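Local coordinates for folylpolyglutamate synthase protein FOLC (Mycobacterium tuberculosis, PDB 2VOS), which probably catalyses the ATP-dependent addition of glutamate to dihydropteroate, giving dihydrofolate, and then of further gamma-linked glutamates to tetrahydrofolate, at residues A[92-96]-A[163-167]; A[271-277]-A[289-295]; A[398-404]-A[429-435]. One frame throughout, in Å; residues are numbered along the deposited sequence.

Contact 1. Residues A[92-96]-A[163-167]; sequences RTGRT and FADAP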
ATOM      1  N   ARG A  92      16.957  13.792  -0.957  1.00 28.83           N
ATOM      2  CA  ARG A  92      16.113  13.865   0.181  1.00 28.79           C
ATOM      3  C   ARG A  92      14.717  13.618  -0.307  1.00 28.86           C
ATOM      4  O   ARG A  92      14.272  14.261  -1.288  1.00 27.35           O
ATOM      5  CB  ARG A  92      16.234  15.260   0.788  1.00 28.55           C
ATOM      6  CG  ARG A  92      15.510  15.354   2.046  1.00 35.52           C
ATOM      7  CD  ARG A  92      15.843  16.641   2.802  1.00 39.16           C
ATOM      8  NE  ARG A  92      15.426  16.340   4.130  1.00 41.24           N
ATOM      9  CZ  ARG A  92      14.988  17.241   4.973  1.00 40.14           C
ATOM     10  NH1 ARG A  92      14.648  16.860   6.180  1.00 37.87           N
ATOM     11  NH2 ARG A  92      14.952  18.515   4.596  1.00 40.64           N
ATOM     12  N   THR A  93      14.027  12.649   0.306  1.00 26.01           N
ATOM     13  CA  THR A  93      12.687  12.319  -0.209  1.00 26.68           C
ATOM     14  C   THR A  93      11.537  12.803   0.701  1.00 25.84           C
ATOM     15  O   THR A  93      11.698  12.999   1.916  1.00 25.86           O
ATOM     16  CB  THR A  93      12.466  10.784  -0.299  1.00 27.46           C
ATOM     17  OG1 THR A  93      12.785  10.223   0.984  1.00 26.85           O
ATOM     18  CG2 THR A  93      13.352  10.175  -1.402  1.00 23.72           C
ATOM     19  N   GLY A  94      10.381  12.980   0.099  1.00 24.87           N
ATOM     20  CA  GLY A  94       9.135  13.019   0.893  1.00 25.04           C
ATOM     21  C   GLY A  94       8.294  11.910   0.296  1.00 26.62           C
ATOM     22  O   GLY A  94       8.357  11.655  -0.913  1.00 26.02           O
ATOM     23  N   ARG A  95       7.496  11.242   1.125  1.00 25.26           N
ATOM     24  CA  ARG A  95       6.693  10.166   0.629  1.00 25.10           C
ATOM     25  C   ARG A  95       5.304  10.228   1.303  1.00 26.79           C
ATOM     26  O   ARG A  95       5.183  10.401   2.539  1.00 27.32           O
ATOM     27  CB  ARG A  95       7.355   8.794   0.939  1.00 23.45           C
ATOM     28  CG  ARG A  95       6.363   7.652   0.688  1.00 23.26           C
ATOM     29  CD  ARG A  95       7.033   6.263   0.762  1.00 24.25           C
ATOM     30  NE  ARG A  95       8.069   6.120   1.828  1.00 23.15           N
ATOM     31  CZ  ARG A  95       7.793   5.843   3.110  1.00 27.15           C
ATOM     32  NH1 ARG A  95       6.510   5.754   3.545  1.00 23.62           N
ATOM     33  NH2 ARG A  95       8.793   5.651   3.962  1.00 23.58           N
ATOM     34  N   THR A  96       4.258  10.110   0.488  1.00 27.45           N
ATOM     35  CA  THR A  96       2.941  10.071   1.060  1.00 27.34           C
ATOM     36  C   THR A  96       2.313   8.769   0.618  1.00 28.07           C
ATOM     37  O   THR A  96       2.338   8.399  -0.568  1.00 29.41           O
ATOM     38  CB  THR A  96       2.086  11.348   0.813  1.00 28.76           C
ATOM     39  OG1 THR A  96       0.798  11.178   1.423  1.00 27.57           O
ATOM     40  CG2 THR A  96       1.928  11.710  -0.664  1.00 26.29           C
ATOM     41  N   PHE A 163       6.171  18.713   2.277  1.00 37.59           N
ATOM     42  CA  PHE A 163       7.309  18.420   1.403  1.00 39.51           C
ATOM     43  C   PHE A 163       8.009  19.727   1.018  1.00 39.32           C
ATOM     44  O   PHE A 163       9.233  19.743   0.841  1.00 39.68           O
ATOM     45  CB  PHE A 163       6.886  17.669   0.113  1.00 38.83           C
ATOM     46  CG  PHE A 163       6.293  16.292   0.380  1.00 40.79           C
ATOM     47  CD1 PHE A 163       6.552  15.631   1.594  1.00 40.51           C
ATOM     48  CD2 PHE A 163       5.473  15.674  -0.579  1.00 40.42           C
ATOM     49  CE1 PHE A 163       6.007  14.352   1.815  1.00 39.18           C
ATOM     50  CE2 PHE A 163       4.935  14.397  -0.380  1.00 35.99           C
ATOM     51  CZ  PHE A 163       5.185  13.744   0.817  1.00 37.13           C
ATOM     52  N   ALA A 164       7.226  20.787   0.818  1.00 40.54           N
ATOM     53  CA  ALA A 164       7.813  22.111   0.495  1.00 40.44           C
ATOM     54  C   ALA A 164       8.488  22.760   1.739  1.00 39.87           C
ATOM     55  O   ALA A 164       9.502  23.453   1.602  1.00 39.00           O
ATOM     56  CB  ALA A 164       6.727  23.046  -0.106  1.00 39.53           C
ATOM     57  N   ASP A 165       7.897  22.570   2.928  1.00 39.55           N
ATOM     58  CA  ASP A 165       8.485  23.017   4.210  1.00 40.84           C
ATOM     59  C   ASP A 165       9.825  22.400   4.486  1.00 39.93           C
ATOM     60  O   ASP A 165      10.654  23.023   5.145  1.00 39.24           O
ATOM     61  CB  ASP A 165       7.578  22.604   5.402  1.00 41.61           C
ATOM     62  CG  ASP A 165       6.269  23.403   5.458  1.00 49.65           C
ATOM     63  OD1 ASP A 165       6.185  24.506   4.852  1.00 55.81           O
ATOM     64  OD2 ASP A 165       5.315  22.928   6.124  1.00 49.99           O
ATOM     65  N   ALA A 166      10.040  21.147   4.030  1.00 39.60           N
ATOM     66  CA  ALA A 166      11.234  20.385   4.480  1.00 39.16           C
ATOM     67  C   ALA A 166      12.584  21.026   4.116  1.00 38.80           C
ATOM     68  O   ALA A 166      13.455  21.194   5.012  1.00 40.49           O
ATOM     69  CB  ALA A 166      11.178  18.897   3.996  1.00 39.37           C
ATOM     70  N   PRO A 167      12.841  21.283   2.815  1.00 36.79           N
ATOM     71  CA  PRO A 167      12.141  20.846   1.625  1.00 36.24           C
ATOM     72  C   PRO A 167      12.724  19.542   1.160  1.00 36.55           C
ATOM     73  O   PRO A 167      13.767  19.162   1.627  1.00 38.05           O
ATOM     74  CB  PRO A 167      12.510  21.931   0.578  1.00 36.26           C
ATOM     75  CG  PRO A 167      13.851  22.384   0.978  1.00 36.19           C
ATOM     76  CD  PRO A 167      14.003  22.138   2.479  1.00 36.95           C
TER
HETATM   77  O   HOH W   1      13.749  19.604   7.343  1.00 51.48           O
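The ring of F163 lies against the backbone of strand 93-96 at G94. G94 CA sits over one face of the ring, 4.0 Å from its centroid, in a CH-pi contact 28° off the ring normal. With no side chain at G94, the ring reaches the backbone itself, F163 CE1 lying 3.5 Å from G94 CA. Further along the strand, F163 CZ meets R95 N at 3.4 Å. T96 N lies near the ring plane at its edge, while the T96 and F163 side chains cross at about a right angle, T96 CB 3.9 Å from F163 CZ.

The polar contacts gather at the other end. The R92 chain, extended from CG to NE with CG anti to its own N (chi1 -174°), carries the guanidinium to the turn that follows helix 151-165. Its NH2 makes two weak, bent hydrogen bonds across the cis A166-P167 peptide, to A166 O at 3.1 Å and to P167 O at 3.3 Å, and A166 CB lies over one face of the group. A water in the guanidinium plane accepts from R92 NH1 and donates to A166 O; the stronger partner of NH1 is D111, in a salt bridge.

In this P-loop-type central domain the helix end is thus joined to the sheet by an aromatic ring laid on the strand backbone and, further out, by a guanidinium probably placed more by D111 than by its weak bonds to the turn.

Contact 2. Residues A[271-277]-A[289-295]; sequences AVGGQVL and IYLPLHG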
ATOM      1  N   ALA A 271      15.847 -16.640   0.478  1.00 39.75           N
ATOM      2  CA  ALA A 271      17.039 -16.430   1.284  1.00 39.08           C
ATOM      3  C   ALA A 271      16.554 -16.225   2.726  1.00 39.98           C
ATOM      4  O   ALA A 271      15.392 -15.877   2.955  1.00 39.63           O
ATOM      5  CB  ALA A 271      17.762 -15.191   0.824  1.00 38.73           C
ATOM      6  N   VAL A 272      17.430 -16.445   3.686  1.00 40.18           N
ATOM      7  CA  VAL A 272      17.103 -16.123   5.078  1.00 41.50           C
ATOM      8  C   VAL A 272      16.676 -14.657   5.156  1.00 41.01           C
ATOM      9  O   VAL A 272      17.434 -13.743   4.772  1.00 41.32           O
ATOM     10  CB  VAL A 272      18.301 -16.398   6.040  1.00 42.20           C
ATOM     11  CG1 VAL A 272      18.022 -15.833   7.462  1.00 43.33           C
ATOM     12  CG2 VAL A 272      18.523 -17.916   6.225  1.00 43.67           C
ATOM     13  N   GLY A 273      15.443 -14.452   5.615  1.00 39.74           N
ATOM     14  CA  GLY A 273      14.883 -13.102   5.814  1.00 39.14           C
ATOM     15  C   GLY A 273      14.206 -12.513   4.574  1.00 40.22           C
ATOM     16  O   GLY A 273      13.663 -11.396   4.645  1.00 40.84           O
ATOM     17  N   GLY A 274      14.193 -13.225   3.439  1.00 38.64           N
ATOM     18  CA  GLY A 274      13.671 -12.572   2.234  1.00 37.94           C
ATOM     19  C   GLY A 274      14.049 -13.307   0.974  1.00 39.02           C
ATOM     20  O   GLY A 274      13.651 -14.461   0.790  1.00 38.00           O
ATOM     21  N   GLN A 275      14.779 -12.630   0.062  1.00 38.41           N
ATOM     22  CA  GLN A 275      15.102 -13.248  -1.213  1.00 37.72           C
ATOM     23  C   GLN A 275      16.259 -12.493  -1.869  1.00 38.52           C
ATOM     24  O   GLN A 275      16.532 -11.354  -1.524  1.00 37.59           O
ATOM     25  CB  GLN A 275      13.898 -13.150  -2.166  1.00 36.54           C
ATOM     26  CG  GLN A 275      13.262 -11.760  -2.258  1.00 37.10           C
ATOM     27  CD  GLN A 275      11.856 -11.793  -2.890  1.00 41.20           C
ATOM     28  OE1 GLN A 275      11.726 -12.165  -4.077  1.00 40.21           O
ATOM     29  NE2 GLN A 275      10.805 -11.452  -2.099  1.00 34.88           N
ATOM     30  N   VAL A 276      16.928 -13.139  -2.817  1.00 37.63           N
ATOM     31  CA  VAL A 276      18.003 -12.510  -3.527  1.00 37.90           C
ATOM     32  C   VAL A 276      17.570 -12.460  -4.992  1.00 38.30           C
ATOM     33  O   VAL A 276      17.110 -13.454  -5.543  1.00 38.57           O
ATOM     34  CB  VAL A 276      19.268 -13.340  -3.369  1.00 39.25           C
ATOM     35  CG1 VAL A 276      20.371 -12.728  -4.275  1.00 41.66           C
ATOM     36  CG2 VAL A 276      19.755 -13.333  -1.860  1.00 38.32           C
ATOM     37  N   LEU A 277      17.730 -11.310  -5.628  1.00 38.29           N
ATOM     38  CA  LEU A 277      17.242 -11.067  -6.983  1.00 37.84           C
ATOM     39  C   LEU A 277      18.337 -10.718  -7.974  1.00 37.39           C
ATOM     40  O   LEU A 277      19.332 -10.078  -7.639  1.00 38.55           O
ATOM     41  CB  LEU A 277      16.222  -9.871  -6.953  1.00 37.38           C
ATOM     42  CG  LEU A 277      15.137  -9.998  -5.867  1.00 40.91           C
ATOM     43  CD1 LEU A 277      14.246  -8.689  -5.817  1.00 39.22           C
ATOM     44  CD2 LEU A 277      14.284 -11.192  -6.131  1.00 40.13           C
ATOM     45  N   ILE A 289      20.925  -8.611  -5.517  1.00 40.19           N
ATOM     46  CA  ILE A 289      20.083  -7.747  -4.752  1.00 39.78           C
ATOM     47  C   ILE A 289      19.418  -8.550  -3.622  1.00 40.68           C
ATOM     48  O   ILE A 289      18.604  -9.445  -3.898  1.00 41.46           O
ATOM     49  CB  ILE A 289      19.032  -7.124  -5.623  1.00 40.72           C
ATOM     50  CG1 ILE A 289      19.711  -6.139  -6.582  1.00 40.18           C
ATOM     51  CG2 ILE A 289      18.011  -6.346  -4.735  1.00 39.53           C
ATOM     52  CD1 ILE A 289      18.827  -5.720  -7.731  1.00 38.27           C
ATOM     53  N   TYR A 290      19.770  -8.247  -2.376  1.00 38.55           N
ATOM     54  CA  TYR A 290      19.063  -8.843  -1.263  1.00 38.62           C
ATOM     55  C   TYR A 290      17.886  -7.969  -0.889  1.00 38.74           C
ATOM     56  O   TYR A 290      18.063  -6.764  -0.617  1.00 38.88           O
ATOM     57  CB  TYR A 290      20.001  -9.071  -0.064  1.00 38.92           C
ATOM     58  CG  TYR A 290      19.218  -9.580   1.153  1.00 38.93           C
ATOM     59  CD1 TYR A 290      18.791 -10.907   1.237  1.00 41.54           C
ATOM     60  CD2 TYR A 290      18.913  -8.734   2.216  1.00 41.52           C
ATOM     61  CE1 TYR A 290      18.065 -11.385   2.362  1.00 41.60           C
ATOM     62  CE2 TYR A 290      18.147  -9.208   3.372  1.00 39.36           C
ATOM     63  CZ  TYR A 290      17.732 -10.525   3.403  1.00 41.27           C
ATOM     64  OH  TYR A 290      17.041 -11.029   4.505  1.00 45.75           O
ATOM     65  N   LEU A 291      16.678  -8.548  -0.909  1.00 37.47           N
ATOM     66  CA  LEU A 291      15.488  -7.779  -0.517  1.00 38.44           C
ATOM     67  C   LEU A 291      14.939  -8.436   0.750  1.00 38.26           C
ATOM     68  O   LEU A 291      14.585  -9.624   0.700  1.00 37.46           O
ATOM     69  CB  LEU A 291      14.450  -7.881  -1.639  1.00 37.16           C
ATOM     70  CG  LEU A 291      13.147  -7.108  -1.346  1.00 41.94           C
ATOM     71  CD1 LEU A 291      13.388  -5.599  -1.403  1.00 38.14           C
ATOM     72  CD2 LEU A 291      12.106  -7.512  -2.362  1.00 36.68           C
ATOM     73  N   PRO A 292      14.906  -7.715   1.890  1.00 38.88           N
ATOM     74  CA  PRO A 292      14.436  -8.404   3.099  1.00 38.81           C
ATOM     75  C   PRO A 292      12.863  -8.495   3.209  1.00 39.77           C
ATOM     76  O   PRO A 292      12.288  -8.108   4.237  1.00 38.98           O
ATOM     77  CB  PRO A 292      15.009  -7.562   4.231  1.00 39.59           C
ATOM     78  CG  PRO A 292      14.935  -6.104   3.666  1.00 39.14           C
ATOM     79  CD  PRO A 292      15.245  -6.305   2.138  1.00 38.21           C
ATOM     80  N   LEU A 293      12.187  -8.969   2.156  1.00 39.39           N
ATOM     81  CA  LEU A 293      10.736  -9.098   2.185  1.00 41.28           C
ATOM     82  C   LEU A 293      10.449 -10.459   1.540  1.00 41.41           C
ATOM     83  O   LEU A 293      11.184 -10.909   0.632  1.00 41.51           O
ATOM     84  CB  LEU A 293      10.051  -8.005   1.317  1.00 41.53           C
ATOM     85  CG  LEU A 293      10.231  -6.557   1.740  1.00 41.24           C
ATOM     86  CD1 LEU A 293       9.537  -5.629   0.744  1.00 43.86           C
ATOM     87  CD2 LEU A 293       9.648  -6.376   3.177  1.00 40.03           C
ATOM     88  N   HIS A 294       9.367 -11.076   1.972  1.00 41.11           N
ATOM     89  CA  HIS A 294       8.969 -12.357   1.486  1.00 39.58           C
ATOM     90  C   HIS A 294       7.973 -12.160   0.339  1.00 40.69           C
ATOM     91  O   HIS A 294       7.189 -11.219   0.321  1.00 40.66           O
ATOM     92  CB  HIS A 294       8.285 -13.147   2.615  1.00 38.92           C
ATOM     93  CG  HIS A 294       9.112 -13.319   3.855  1.00 37.66           C
ATOM     94  ND1 HIS A 294      10.284 -14.052   3.882  1.00 37.38           N
ATOM     95  CD2 HIS A 294       8.902 -12.888   5.128  1.00 38.56           C
ATOM     96  CE1 HIS A 294      10.780 -14.019   5.111  1.00 43.98           C
ATOM     97  NE2 HIS A 294       9.957 -13.328   5.883  1.00 39.31           N
ATOM     98  N   GLY A 295       7.991 -13.078  -0.612  1.00 40.26           N
ATOM     99  CA  GLY A 295       6.943 -13.131  -1.622  1.00 40.88           C
ATOM    100  C   GLY A 295       7.461 -12.866  -3.026  1.00 41.00           C
ATOM    101  O   GLY A 295       8.205 -11.905  -3.240  1.00 39.32           O
TER
HETATM  102  O   HOH W   2      13.214  -9.971   6.720  1.00 42.30           O
HETATM  103  O   HOH W   3      11.463 -15.538   1.885  1.00 27.99           O
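Q275 NE2 reaches across to two carbonyls of segment 289-295, donating to L293 O at 2.8 Å and to G295 O at 2.9 Å. Both bonds are nearly straight, and both acceptors lie in the amide plane, although the nitrogen stands above each carbonyl plane and not on a lone pair. The two bonds use both N-H groups of the amide and fix its rotation. On the face that carries V276, Y290 OH donates to V272 O at 2.8 Å, in the carbonyl plane and on a lone pair. The edge of the tyrosine ring meets A271 CB through CE1 and V276 CG2 through CD1, the V276 and Y290 side chains crossing at about a right angle.

Q275, V276 and Y290 belong to the beta hairpin of strands 274-281 and 284-291, part of a three-stranded antiparallel sheet in the Mur ligase middle domain. Q275-L291 and L277-I289 are hydrogen-bonded pairs, the former including L291 N to Q275 O at 2.9 Å, and V276-Y290 between them is a non-hydrogen-bonded pair. L277 CB packs on I289 CB at 4.1 Å.

A type II turn from A271 to G274 presents V272 O to the tyrosine. G274 CA makes a CA-H...O contact with L291 O at 3.4 Å. P292 centres an inverse gamma turn, after which L293 to G295 stay alongside G274 and Q275. One water joins G273 O to P292 O, and another lies between G274 O and H294 ND1, in the imidazole plane. Beyond the amide, R268 NE donates to Q275 OE1, while helix 296-312 packs against Q275 and L277 through A299.

Contact 3. Residues A[398-404]-A[429-435]; sequences FDSVVVT and RVRTAEN
The guanidinium of R429 meets segment 398-404 with its edge: the carbonyls of F398 and D399 both lie near its plane. NH2 donates to F398 O at 2.8 Å and NE to D399 O at 2.9 Å, the second from well above the carbonyl plane of D399. A bend at chi3 (61°) brings the edge of the group to these carbonyls, and the two bonds fix that edge to the backbone before strand 400-403. NH1 has a salt bridge with E395, which should help fix the plane.

From there the strands run parallel. V401 N donates to R429 O at 2.8 Å, R431 N to V401 O, V403 N to R431 O and A433 N to V403 O at 3.1 Å. V401 and V430 lie side by side on one face with V403 and T432, whose CG2 methyls meet at 3.8 Å; on the other, V402 CG1 touches A433 CB. At the far end T404 OG1 donates to A433 O at 2.7 Å, just before N435 takes the N-cap position of helix 436-451, where its OD1 is hydrogen-bonded to D438 N.

The two strands and helix 414-425 form a beta-alpha-beta unit of the glutamate ligase domain. Strand 430-432 is the outermost of its sheet, with strand 374-379 flanking 400-403 on the other side. Helix 414-425 packs on the V403 and T432 face, and helix 436-451 on the face of V402 and R431.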
ATOM      1  N   PHE A 398      -4.717 -22.162   5.230  1.00 44.30           N
ATOM      2  CA  PHE A 398      -5.109 -22.020   6.641  1.00 44.66           C
ATOM      3  C   PHE A 398      -5.845 -23.310   7.040  1.00 45.05           C
ATOM      4  O   PHE A 398      -6.980 -23.609   6.545  1.00 44.64           O
ATOM      5  CB  PHE A 398      -6.052 -20.807   6.888  1.00 44.15           C
ATOM      6  CG  PHE A 398      -5.388 -19.420   6.708  1.00 44.85           C
ATOM      7  CD1 PHE A 398      -4.026 -19.298   6.616  1.00 43.35           C
ATOM      8  CD2 PHE A 398      -6.176 -18.247   6.722  1.00 45.73           C
ATOM      9  CE1 PHE A 398      -3.430 -18.062   6.487  1.00 43.58           C
ATOM     10  CE2 PHE A 398      -5.595 -16.978   6.585  1.00 46.38           C
ATOM     11  CZ  PHE A 398      -4.220 -16.875   6.477  1.00 44.55           C
ATOM     12  N   ASP A 399      -5.257 -24.047   7.976  1.00 44.15           N
ATOM     13  CA  ASP A 399      -5.925 -25.230   8.508  1.00 44.55           C
ATOM     14  C   ASP A 399      -7.256 -24.840   9.149  1.00 44.35           C
ATOM     15  O   ASP A 399      -8.279 -25.576   9.052  1.00 42.35           O
ATOM     16  CB  ASP A 399      -5.010 -25.887   9.544  1.00 44.53           C
ATOM     17  CG  ASP A 399      -3.815 -26.470   8.893  1.00 48.85           C
ATOM     18  OD1 ASP A 399      -3.983 -27.605   8.372  1.00 49.81           O
ATOM     19  OD2 ASP A 399      -2.759 -25.758   8.787  1.00 46.29           O
ATOM     20  N   SER A 400      -7.244 -23.705   9.849  1.00 43.18           N
ATOM     21  CA  SER A 400      -8.512 -23.129  10.276  1.00 44.03           C
ATOM     22  C   SER A 400      -8.429 -21.641  10.341  1.00 43.35           C
ATOM     23  O   SER A 400      -7.343 -21.055  10.213  1.00 42.98           O
ATOM     24  CB  SER A 400      -9.034 -23.740  11.604  1.00 44.49           C
ATOM     25  OG  SER A 400      -8.233 -23.342  12.678  1.00 50.23           O
ATOM     26  N   VAL A 401      -9.562 -21.002  10.584  1.00 42.63           N
ATOM     27  CA  VAL A 401      -9.590 -19.565  10.644  1.00 42.73           C
ATOM     28  C   VAL A 401     -10.407 -19.113  11.860  1.00 43.55           C
ATOM     29  O   VAL A 401     -11.399 -19.768  12.235  1.00 43.67           O
ATOM     30  CB  VAL A 401     -10.091 -19.029   9.291  1.00 44.03           C
ATOM     31  CG1 VAL A 401     -11.564 -19.526   8.999  1.00 42.87           C
ATOM     32  CG2 VAL A 401      -9.936 -17.530   9.204  1.00 45.91           C
ATOM     33  N   VAL A 402      -9.960 -18.038  12.513  1.00 42.28           N
ATOM     34  CA  VAL A 402     -10.743 -17.373  13.563  1.00 42.14           C
ATOM     35  C   VAL A 402     -11.184 -16.053  12.966  1.00 42.65           C
ATOM     36  O   VAL A 402     -10.336 -15.229  12.617  1.00 44.19           O
ATOM     37  CB  VAL A 402      -9.846 -17.053  14.798  1.00 41.94           C
ATOM     38  CG1 VAL A 402     -10.713 -16.502  15.963  1.00 40.90           C
ATOM     39  CG2 VAL A 402      -9.071 -18.322  15.227  1.00 38.81           C
ATOM     40  N   VAL A 403     -12.488 -15.849  12.830  1.00 43.38           N
ATOM     41  CA  VAL A 403     -13.022 -14.616  12.260  1.00 42.77           C
ATOM     42  C   VAL A 403     -13.425 -13.679  13.370  1.00 43.38           C
ATOM     43  O   VAL A 403     -13.899 -14.106  14.425  1.00 42.28           O
ATOM     44  CB  VAL A 403     -14.223 -14.880  11.323  1.00 43.60           C
ATOM     45  CG1 VAL A 403     -13.808 -15.749  10.137  1.00 42.84           C
ATOM     46  CG2 VAL A 403     -15.309 -15.574  12.048  1.00 41.65           C
ATOM     47  N   THR A 404     -13.194 -12.387  13.159  1.00 44.08           N
ATOM     48  CA  THR A 404     -13.437 -11.409  14.184  1.00 44.29           C
ATOM     49  C   THR A 404     -13.757 -10.061  13.530  1.00 44.56           C
ATOM     50  O   THR A 404     -14.124 -10.004  12.353  1.00 44.38           O
ATOM     51  CB  THR A 404     -12.227 -11.362  15.208  1.00 44.88           C
ATOM     52  OG1 THR A 404     -12.557 -10.507  16.305  1.00 44.59           O
ATOM     53  CG2 THR A 404     -10.954 -10.859  14.568  1.00 43.42           C
ATOM     54  N   ARG A 429     -13.810 -25.807  10.522  1.00 48.37           N
ATOM     55  CA  ARG A 429     -12.528 -25.091  10.474  1.00 47.44           C
ATOM     56  C   ARG A 429     -12.665 -23.595  10.785  1.00 47.41           C
ATOM     57  O   ARG A 429     -11.752 -22.768  10.500  1.00 46.52           O
ATOM     58  CB  ARG A 429     -11.881 -25.319   9.105  1.00 47.43           C
ATOM     59  CG  ARG A 429     -11.554 -26.773   8.838  1.00 46.15           C
ATOM     60  CD  ARG A 429     -11.255 -26.973   7.361  1.00 43.99           C
ATOM     61  NE  ARG A 429     -10.097 -26.184   6.917  1.00 42.16           N
ATOM     62  CZ  ARG A 429      -9.830 -25.979   5.623  1.00 42.34           C
ATOM     63  NH1 ARG A 429     -10.639 -26.504   4.683  1.00 38.88           N
ATOM     64  NH2 ARG A 429      -8.765 -25.265   5.240  1.00 40.44           N
ATOM     65  N   VAL A 430     -13.806 -23.234  11.359  1.00 46.01           N
ATOM     66  CA  VAL A 430     -14.082 -21.828  11.607  1.00 46.78           C
ATOM     67  C   VAL A 430     -14.365 -21.564  13.080  1.00 46.91           C
ATOM     68  O   VAL A 430     -15.125 -22.282  13.711  1.00 46.27           O
ATOM     69  CB  VAL A 430     -15.296 -21.306  10.771  1.00 47.32           C
ATOM     70  CG1 VAL A 430     -15.501 -19.770  11.031  1.00 45.76           C
ATOM     71  CG2 VAL A 430     -15.112 -21.633   9.267  1.00 48.06           C
ATOM     72  N   ARG A 431     -13.752 -20.534  13.632  1.00 45.51           N
ATOM     73  CA  ARG A 431     -14.098 -20.108  14.979  1.00 45.90           C
ATOM     74  C   ARG A 431     -14.328 -18.613  14.973  1.00 44.81           C
ATOM     75  O   ARG A 431     -13.925 -17.919  14.017  1.00 45.14           O
ATOM     76  CB  ARG A 431     -13.000 -20.542  15.950  1.00 46.20           C
ATOM     77  CG  ARG A 431     -13.112 -22.057  16.191  1.00 51.72           C
ATOM     78  CD  ARG A 431     -12.076 -22.557  17.211  1.00 61.12           C
ATOM     79  NE  ARG A 431     -12.152 -24.002  17.518  1.00 66.50           N
ATOM     80  CZ  ARG A 431     -11.990 -24.985  16.620  1.00 69.86           C
ATOM     81  NH1 ARG A 431     -11.780 -24.717  15.318  1.00 70.72           N
ATOM     82  NH2 ARG A 431     -12.042 -26.247  17.017  1.00 68.97           N
ATOM     83  N   THR A 432     -14.958 -18.094  16.017  1.00 44.50           N
ATOM     84  CA  THR A 432     -15.247 -16.663  16.083  1.00 44.71           C
ATOM     85  C   THR A 432     -14.698 -16.071  17.371  1.00 45.60           C
ATOM     86  O   THR A 432     -14.517 -16.773  18.364  1.00 45.41           O
ATOM     87  CB  THR A 432     -16.788 -16.386  16.060  1.00 44.77           C
ATOM     88  OG1 THR A 432     -17.364 -16.941  17.226  1.00 45.46           O
ATOM     89  CG2 THR A 432     -17.486 -16.922  14.801  1.00 40.42           C
ATOM     90  N   ALA A 433     -14.439 -14.777  17.377  1.00 45.28           N
ATOM     91  CA  ALA A 433     -14.027 -14.107  18.610  1.00 46.34           C
ATOM     92  C   ALA A 433     -14.502 -12.660  18.489  1.00 47.44           C
ATOM     93  O   ALA A 433     -14.476 -12.094  17.393  1.00 46.29           O
ATOM     94  CB  ALA A 433     -12.482 -14.165  18.794  1.00 46.54           C
ATOM     95  N   GLU A 434     -14.906 -12.068  19.614  1.00 48.72           N
ATOM     96  CA  GLU A 434     -15.535 -10.750  19.611  1.00 49.93           C
ATOM     97  C   GLU A 434     -14.574  -9.654  19.198  1.00 49.69           C
ATOM     98  O   GLU A 434     -15.004  -8.611  18.657  1.00 50.86           O
ATOM     99  CB  GLU A 434     -16.127 -10.412  20.984  1.00 51.22           C
ATOM    100  CG  GLU A 434     -17.258 -11.374  21.455  1.00 57.46           C
ATOM    101  CD  GLU A 434     -17.945 -10.900  22.760  1.00 66.07           C
ATOM    102  OE1 GLU A 434     -17.848  -9.689  23.105  1.00 69.54           O
ATOM    103  OE2 GLU A 434     -18.586 -11.735  23.450  1.00 68.30           O
ATOM    104  N   ASN A 435     -13.279  -9.841  19.470  1.00 47.62           N
ATOM    105  CA  ASN A 435     -12.313  -8.815  19.121  1.00 46.83           C
ATOM    106  C   ASN A 435     -10.954  -9.451  18.815  1.00 46.54           C
ATOM    107  O   ASN A 435     -10.721 -10.661  19.042  1.00 45.23           O
ATOM    108  CB  ASN A 435     -12.191  -7.776  20.244  1.00 48.10           C
ATOM    109  CG  ASN A 435     -11.716  -8.386  21.541  1.00 46.13           C
ATOM    110  OD1 ASN A 435     -10.670  -9.035  21.578  1.00 46.90           O
ATOM    111  ND2 ASN A 435     -12.487  -8.214  22.595  1.00 46.49           N
TER

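All three contacts are partly buried, yet they join different elements. Contact 1 sets a helix end on a strand of the eight-stranded sheet and has no strand pairing between its segments; contact 2 joins neighbouring antiparallel strands of a small sheet, and contact 3 parallel strands at the margin of the C-terminal sheet. Aromatic packing dominates the buried end of contact 1, whereas backbone ladders carry the other two. In each, a long polar side chain donates to backbone carbonyls: weakly at the rim in 92-96/163-167, nearly straight from a buried amide in 271-277/289-295, and along the edge of a guanidinium whose own plane holds both acceptors in 398-404/429-435. Contacts 1 and 3 lie on opposite sides of the chain's centre.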